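Local coordinates for WipB (Legionella pneumophila, PDB 5NNY), which is a translocated Ser/Thr phosphatase that targets the host lysosomal nutrient-sensing machinery, represented here by its phosphatase domain, at residues Asp10-Ala15 / Leu98-Val103; Val103-Ile108 / Asn159-Leu164. All blocks are in the same frame, centred on the assembly; numbering follows the deposited sequence.

Interaction 1 (Asp10-Ala15 / Leu98-Val103); sequences DLHANA and LVDRGV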
loop_
_atom_site.group_PDB
_atom_site.type_symbol
_atom_site.label_atom_id
_atom_site.label_comp_id
_atom_site.label_asym_id
_atom_site.label_seq_id
_atom_site.Cartn_x
_atom_site.Cartn_y
_atom_site.Cartn_z
ATOM N N ASP A 10 -4.665 -8.150 -3.339
ATOM C CA ASP A 10 -3.665 -7.315 -4.004
ATOM C C ASP A 10 -4.309 -6.620 -5.195
ATOM O O ASP A 10 -4.719 -7.273 -6.157
ATOM C CB ASP A 10 -2.467 -8.153 -4.431
ATOM C CG ASP A 10 -1.570 -8.515 -3.262
ATOM O OD1 ASP A 10 -1.213 -7.616 -2.466
ATOM O OD2 ASP A 10 -1.238 -9.716 -3.123
ATOM N N LEU A 11 -4.384 -5.286 -5.136
ATOM C CA LEU A 11 -5.057 -4.513 -6.175
ATOM C C LEU A 11 -4.229 -4.341 -7.436
ATOM O O LEU A 11 -4.803 -4.048 -8.499
ATOM C CB LEU A 11 -5.435 -3.130 -5.635
ATOM C CG LEU A 11 -6.483 -3.164 -4.522
ATOM C CD1 LEU A 11 -6.497 -1.840 -3.783
ATOM C CD2 LEU A 11 -7.860 -3.475 -5.120
ATOM N N HIS A 12 -2.906 -4.484 -7.337
ATOM C CA HIS A 12 -1.992 -4.205 -8.452
ATOM C C HIS A 12 -2.263 -2.831 -9.067
ATOM O O HIS A 12 -2.265 -2.651 -10.287
ATOM C CB HIS A 12 -2.068 -5.313 -9.497
ATOM C CG HIS A 12 -1.765 -6.661 -8.922
ATOM N ND1 HIS A 12 -0.562 -6.941 -8.315
ATOM C CD2 HIS A 12 -2.518 -7.777 -8.807
ATOM C CE1 HIS A 12 -0.580 -8.186 -7.866
ATOM N NE2 HIS A 12 -1.759 -8.711 -8.146
ATOM N N ALA A 13 -2.512 -1.858 -8.198
ATOM C CA ALA A 13 -2.723 -0.459 -8.581
ATOM C C ALA A 13 -3.889 -0.283 -9.546
ATOM O O ALA A 13 -3.904 0.655 -10.342
ATOM C CB ALA A 13 -1.445 0.144 -9.176
ATOM N N ASN A 14 -4.882 -1.166 -9.487
ATOM C CA ASN A 14 -6.039 -1.084 -10.377
ATOM C C ASN A 14 -7.068 -0.206 -9.679
ATOM O O ASN A 14 -7.774 -0.657 -8.771
ATOM C CB ASN A 14 -6.571 -2.480 -10.691
ATOM C CG ASN A 14 -7.752 -2.473 -11.674
ATOM O OD1 ASN A 14 -8.447 -1.473 -11.830
ATOM N ND2 ASN A 14 -7.984 -3.612 -12.318
ATOM N N ALA A 15 -7.157 1.065 -10.102
ATOM C CA ALA A 15 -8.020 2.006 -9.400
ATOM C C ALA A 15 -9.491 1.691 -9.631
ATOM O O ALA A 15 -10.321 1.974 -8.763
ATOM C CB ALA A 15 -7.682 3.445 -9.822
ATOM N N LEU A 98 -0.223 0.542 -4.833
ATOM C CA LEU A 98 0.608 1.487 -5.580
ATOM C C LEU A 98 1.802 0.752 -6.187
ATOM O O LEU A 98 2.133 -0.364 -5.784
ATOM C CB LEU A 98 1.104 2.623 -4.670
ATOM C CG LEU A 98 0.095 3.546 -3.987
ATOM C CD1 LEU A 98 0.799 4.448 -2.955
ATOM C CD2 LEU A 98 -0.648 4.406 -5.019
ATOM N N VAL A 99 2.458 1.398 -7.167
ATOM C CA VAL A 99 3.694 0.907 -7.798
ATOM C C VAL A 99 3.501 -0.497 -8.360
ATOM O O VAL A 99 4.141 -1.454 -7.899
ATOM C CB VAL A 99 4.884 0.922 -6.814
ATOM C CG1 VAL A 99 6.241 0.742 -7.570
ATOM C CG2 VAL A 99 4.904 2.216 -6.026
ATOM N N ASP A 100 2.659 -0.637 -9.379
ATOM C CA ASP A 100 2.312 -1.977 -9.843
ATOM C C ASP A 100 1.798 -1.870 -11.275
ATOM O O ASP A 100 2.050 -0.864 -11.957
ATOM C CB ASP A 100 1.309 -2.629 -8.876
ATOM C CG ASP A 100 1.439 -4.158 -8.824
ATOM O OD1 ASP A 100 1.466 -4.800 -9.898
ATOM O OD2 ASP A 100 1.494 -4.712 -7.700
ATOM N N ARG A 101 1.078 -2.893 -11.735
ATOM C CA ARG A 101 0.722 -3.021 -13.149
ATOM C C ARG A 101 -0.358 -2.043 -13.608
ATOM O O ARG A 101 -0.494 -1.828 -14.824
ATOM C CB ARG A 101 0.249 -4.445 -13.437
ATOM C CG ARG A 101 1.392 -5.437 -13.509
ATOM C CD ARG A 101 0.964 -6.867 -13.237
ATOM N NE ARG A 101 1.622 -7.804 -14.147
ATOM C CZ ARG A 101 2.899 -8.180 -14.074
ATOM N NH1 ARG A 101 3.383 -9.038 -14.966
ATOM N NH2 ARG A 101 3.696 -7.700 -13.126
ATOM N N GLY A 102 -1.106 -1.447 -12.684
ATOM C CA GLY A 102 -2.197 -0.555 -13.053
ATOM C C GLY A 102 -1.725 0.704 -13.776
ATOM O O GLY A 102 -0.533 0.918 -14.035
ATOM N N VAL A 103 -2.697 1.570 -14.091
ATOM C CA VAL A 103 -2.471 2.623 -15.088
ATOM C C VAL A 103 -1.582 3.736 -14.537
ATOM O O VAL A 103 -0.618 4.158 -15.191
ATOM C CB VAL A 103 -3.810 3.182 -15.603
ATOM C CG1 VAL A 103 -3.550 4.378 -16.488
ATOM C CG2 VAL A 103 -4.555 2.128 -16.370
#

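Interaction 2 (Val103-Ile108 / Asn159-Leu164); sequences VIDYFI and NSFHAL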
loop_
_atom_site.group_PDB
_atom_site.type_symbol
_atom_site.label_atom_id
_atom_site.label_comp_id
_atom_site.label_asym_id
_atom_site.label_seq_id
_atom_site.Cartn_x
_atom_site.Cartn_y
_atom_site.Cartn_z
ATOM N N VAL A 103 -2.697 1.570 -14.091
ATOM C CA VAL A 103 -2.471 2.623 -15.088
ATOM C C VAL A 103 -1.582 3.736 -14.537
ATOM O O VAL A 103 -0.618 4.158 -15.191
ATOM C CB VAL A 103 -3.810 3.182 -15.603
ATOM C CG1 VAL A 103 -3.550 4.378 -16.488
ATOM C CG2 VAL A 103 -4.555 2.128 -16.370
ATOM N N ILE A 104 -1.951 4.309 -13.390
ATOM C CA ILE A 104 -1.183 5.425 -12.834
ATOM C C ILE A 104 -1.527 5.582 -11.364
ATOM O O ILE A 104 -2.701 5.547 -10.979
ATOM C CB ILE A 104 -1.425 6.742 -13.620
ATOM C CG1 ILE A 104 -0.409 7.820 -13.201
ATOM C CG2 ILE A 104 -2.876 7.221 -13.510
ATOM C CD1 ILE A 104 -0.376 9.021 -14.166
ATOM N N ASP A 105 -0.489 5.772 -10.543
ATOM C CA ASP A 105 -0.692 5.818 -9.094
ATOM C C ASP A 105 -1.516 7.012 -8.655
ATOM O O ASP A 105 -2.115 6.965 -7.577
ATOM C CB ASP A 105 0.642 5.835 -8.352
ATOM C CG ASP A 105 1.257 4.455 -8.243
ATOM O OD1 ASP A 105 0.497 3.467 -8.395
ATOM O OD2 ASP A 105 2.506 4.371 -8.047
ATOM N N TYR A 106 -1.556 8.075 -9.459
ATOM C CA TYR A 106 -2.376 9.235 -9.122
ATOM C C TYR A 106 -3.816 8.841 -8.828
ATOM O O TYR A 106 -4.455 9.431 -7.953
ATOM C CB TYR A 106 -2.348 10.244 -10.274
ATOM C CG TYR A 106 -2.951 11.580 -9.920
ATOM C CD1 TYR A 106 -2.239 12.493 -9.162
ATOM C CD2 TYR A 106 -4.254 11.920 -10.333
ATOM C CE1 TYR A 106 -2.792 13.722 -8.826
ATOM C CE2 TYR A 106 -4.815 13.155 -10.000
ATOM C CZ TYR A 106 -4.072 14.044 -9.255
ATOM O OH TYR A 106 -4.594 15.265 -8.919
ATOM N N PHE A 107 -4.350 7.851 -9.558
ATOM C CA PHE A 107 -5.770 7.519 -9.442
ATOM C C PHE A 107 -6.104 6.996 -8.052
ATOM O O PHE A 107 -7.066 7.447 -7.419
ATOM C CB PHE A 107 -6.168 6.498 -10.507
ATOM C CG PHE A 107 -6.197 7.048 -11.927
ATOM C CD1 PHE A 107 -6.323 8.417 -12.177
ATOM C CD2 PHE A 107 -6.171 6.174 -12.997
ATOM C CE1 PHE A 107 -6.385 8.898 -13.488
ATOM C CE2 PHE A 107 -6.248 6.637 -14.310
ATOM C CZ PHE A 107 -6.358 8.012 -14.558
ATOM N N ILE A 108 -5.299 6.058 -7.548
ATOM C CA ILE A 108 -5.566 5.480 -6.236
ATOM C C ILE A 108 -5.180 6.463 -5.141
ATOM O O ILE A 108 -5.809 6.499 -4.082
ATOM C CB ILE A 108 -4.857 4.114 -6.095
ATOM C CG1 ILE A 108 -5.692 3.058 -6.831
ATOM C CG2 ILE A 108 -4.641 3.720 -4.628
ATOM C CD1 ILE A 108 -5.324 1.635 -6.597
ATOM N N ASN A 159 4.587 -0.134 -13.328
ATOM C CA ASN A 159 4.049 0.701 -14.404
ATOM C C ASN A 159 3.330 1.916 -13.849
ATOM O O ASN A 159 3.503 3.039 -14.341
ATOM C CB ASN A 159 3.074 -0.105 -15.277
ATOM C CG ASN A 159 2.477 0.731 -16.405
ATOM O OD1 ASN A 159 3.190 1.135 -17.309
ATOM N ND2 ASN A 159 1.170 0.988 -16.358
ATOM N N SER A 160 2.509 1.711 -12.827
ATOM C CA SER A 160 1.668 2.801 -12.342
ATOM C C SER A 160 2.497 3.904 -11.707
ATOM O O SER A 160 2.064 5.065 -11.688
ATOM C CB SER A 160 0.645 2.263 -11.342
ATOM O OG SER A 160 1.332 1.684 -10.248
ATOM N N PHE A 161 3.688 3.568 -11.193
ATOM C CA PHE A 161 4.551 4.584 -10.608
ATOM C C PHE A 161 5.386 5.258 -11.684
ATOM O O PHE A 161 5.563 6.479 -11.659
ATOM C CB PHE A 161 5.425 3.953 -9.518
ATOM C CG PHE A 161 6.369 4.913 -8.829
ATOM C CD1 PHE A 161 5.894 5.957 -8.052
ATOM C CD2 PHE A 161 7.755 4.733 -8.933
ATOM C CE1 PHE A 161 6.777 6.826 -7.419
ATOM C CE2 PHE A 161 8.632 5.571 -8.289
ATOM C CZ PHE A 161 8.151 6.622 -7.534
ATOM N N HIS A 162 5.905 4.470 -12.632
ATOM C CA HIS A 162 6.550 5.024 -13.819
ATOM C C HIS A 162 5.641 6.034 -14.513
ATOM O O HIS A 162 6.084 7.134 -14.875
ATOM C CB HIS A 162 6.924 3.898 -14.788
ATOM C CG HIS A 162 7.701 4.361 -15.984
ATOM N ND1 HIS A 162 8.820 5.160 -15.882
ATOM C CD2 HIS A 162 7.525 4.130 -17.307
ATOM C CE1 HIS A 162 9.293 5.412 -17.090
ATOM N NE2 HIS A 162 8.524 4.802 -17.972
ATOM N N ALA A 163 4.362 5.683 -14.697
ATOM C CA ALA A 163 3.423 6.631 -15.303
ATOM C C ALA A 163 3.306 7.896 -14.462
ATOM O O ALA A 163 3.219 9.007 -15.000
ATOM C CB ALA A 163 2.054 5.978 -15.482
ATOM N N LEU A 164 3.340 7.750 -13.135
ATOM C CA LEU A 164 3.291 8.930 -12.272
ATOM C C LEU A 164 4.518 9.810 -12.478
ATOM O O LEU A 164 4.400 11.026 -12.644
ATOM C CB LEU A 164 3.183 8.509 -10.808
ATOM C CG LEU A 164 2.972 9.676 -9.837
ATOM C CD1 LEU A 164 1.652 10.372 -10.092
ATOM C CD2 LEU A 164 3.059 9.199 -8.405
HETATM O O HOH W 1 -0.074 3.943 -17.749
#

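Interaction 1 (Asp10-Ala15 / Leu98-Val103)
The imidazole of His-12 has the backbone C of Asp-10 over one face, displaced toward the rim, and the carboxylate of Asp-100 at its edge. Ring and carboxylate planes stand 70° apart although the two side chains run side by side in the same direction. His-12 ND1 donates to Asp-100 OD2 over 3.1 Å and nearly straight (165°); the oxygen lies close to the ring plane, whereas the donor meets it from above the carboxylate plane. The other oxygen, Asp-100 OD1, offers its anti lone pair to the backbone N of Arg-101 (2.7 Å), so each carboxylate oxygen has a donor. With ND1 as donor, a neutral ring would keep NE2 as an acceptor. Leu-11 to Asn-14 form a type I' turn, which turns Ala-13 CB onto Asp-100 CB (3.9 Å). Gly-102 N makes a weak bond to His-12 O (2.9 Å), and its CA, having no side chain, comes within 3.4 Å of Ala-13 O in a CA-H...O contact. The sequences Asp-Leu-His and Asp-Arg-Gly, with the acidic Asp-10 and Asp-96 close together, match signature loops of calcineurin-like phosphoesterases; in relatives such loops line the metal-dependent active site.

Interaction 2 (Val103-Ile108 / Asn159-Leu164)
Ile-104, Ala-163 and Leu-164 form the apolar centre of this contact. CG1 of Ile-104, anti to the backbone N (chi1 -169°), reaches Ala-163 CB at 3.8 Å, while its CG2 branch sits over the centre of the Phe-107 ring. Leu-164 spreads its two methyls along the other chain: CD1 meets Tyr-106 CB at 4.0 Å and CD2 rests near Asp-105 CB. Tyr-106 then leads away, its OH bonding Glu-177 and Asn-76. Outward from this patch, Asp-105 grips Ser-160 twice. Asp-105 N donates to Ser-160 O (2.9 Å), coming from well above the carbonyl plane, and Ser-160 OG, at chi1 60°, donates to Asp-105 OD1 (2.7 Å). The same hydroxyl accepts Asp-100 N, so this buried group is used in both directions. Asp-105 OD2 lies at the edge of the Phe-161 ring, 3.3 Å from Phe-161 CB, and accepts Val-99 N. Beside Asn-159 a water donates to Val-103 O (2.6 Å) and has a weak link to Asn-159 ND2, whose stronger partner is Gly-102 O. The result is a junction, made by a paired backbone and side-chain grip, between the loop leading into helix 105-117, with the beginning of that helix, and the start of helix 159-169 within the phosphoesterase-fold domain.

Overall arrangement
Interactions 1 and 2 follow one another along the chain and share Val-103, where the loop after strand 90-93 runs into helix 105-117. Both are largely buried, but the first reaches the surface at Arg-101 and, in part, His-12; in the second Asn-159 alone is partly exposed and the other touching residues are buried. Their chemistry differs accordingly: loop meets loop through a histidine-carboxylate pair and close backbone approaches, while the contact with helix 159-169 combines aliphatic packing with a serine-aspartate grip. They also meet directly, since Ser-160 N probably bonds Asp-100 O. Segment 98-103 is thus held between the loop 10-15 and helix 159-169, Asp-100 facing His-12 with its side chain and Ser-160 with its backbone.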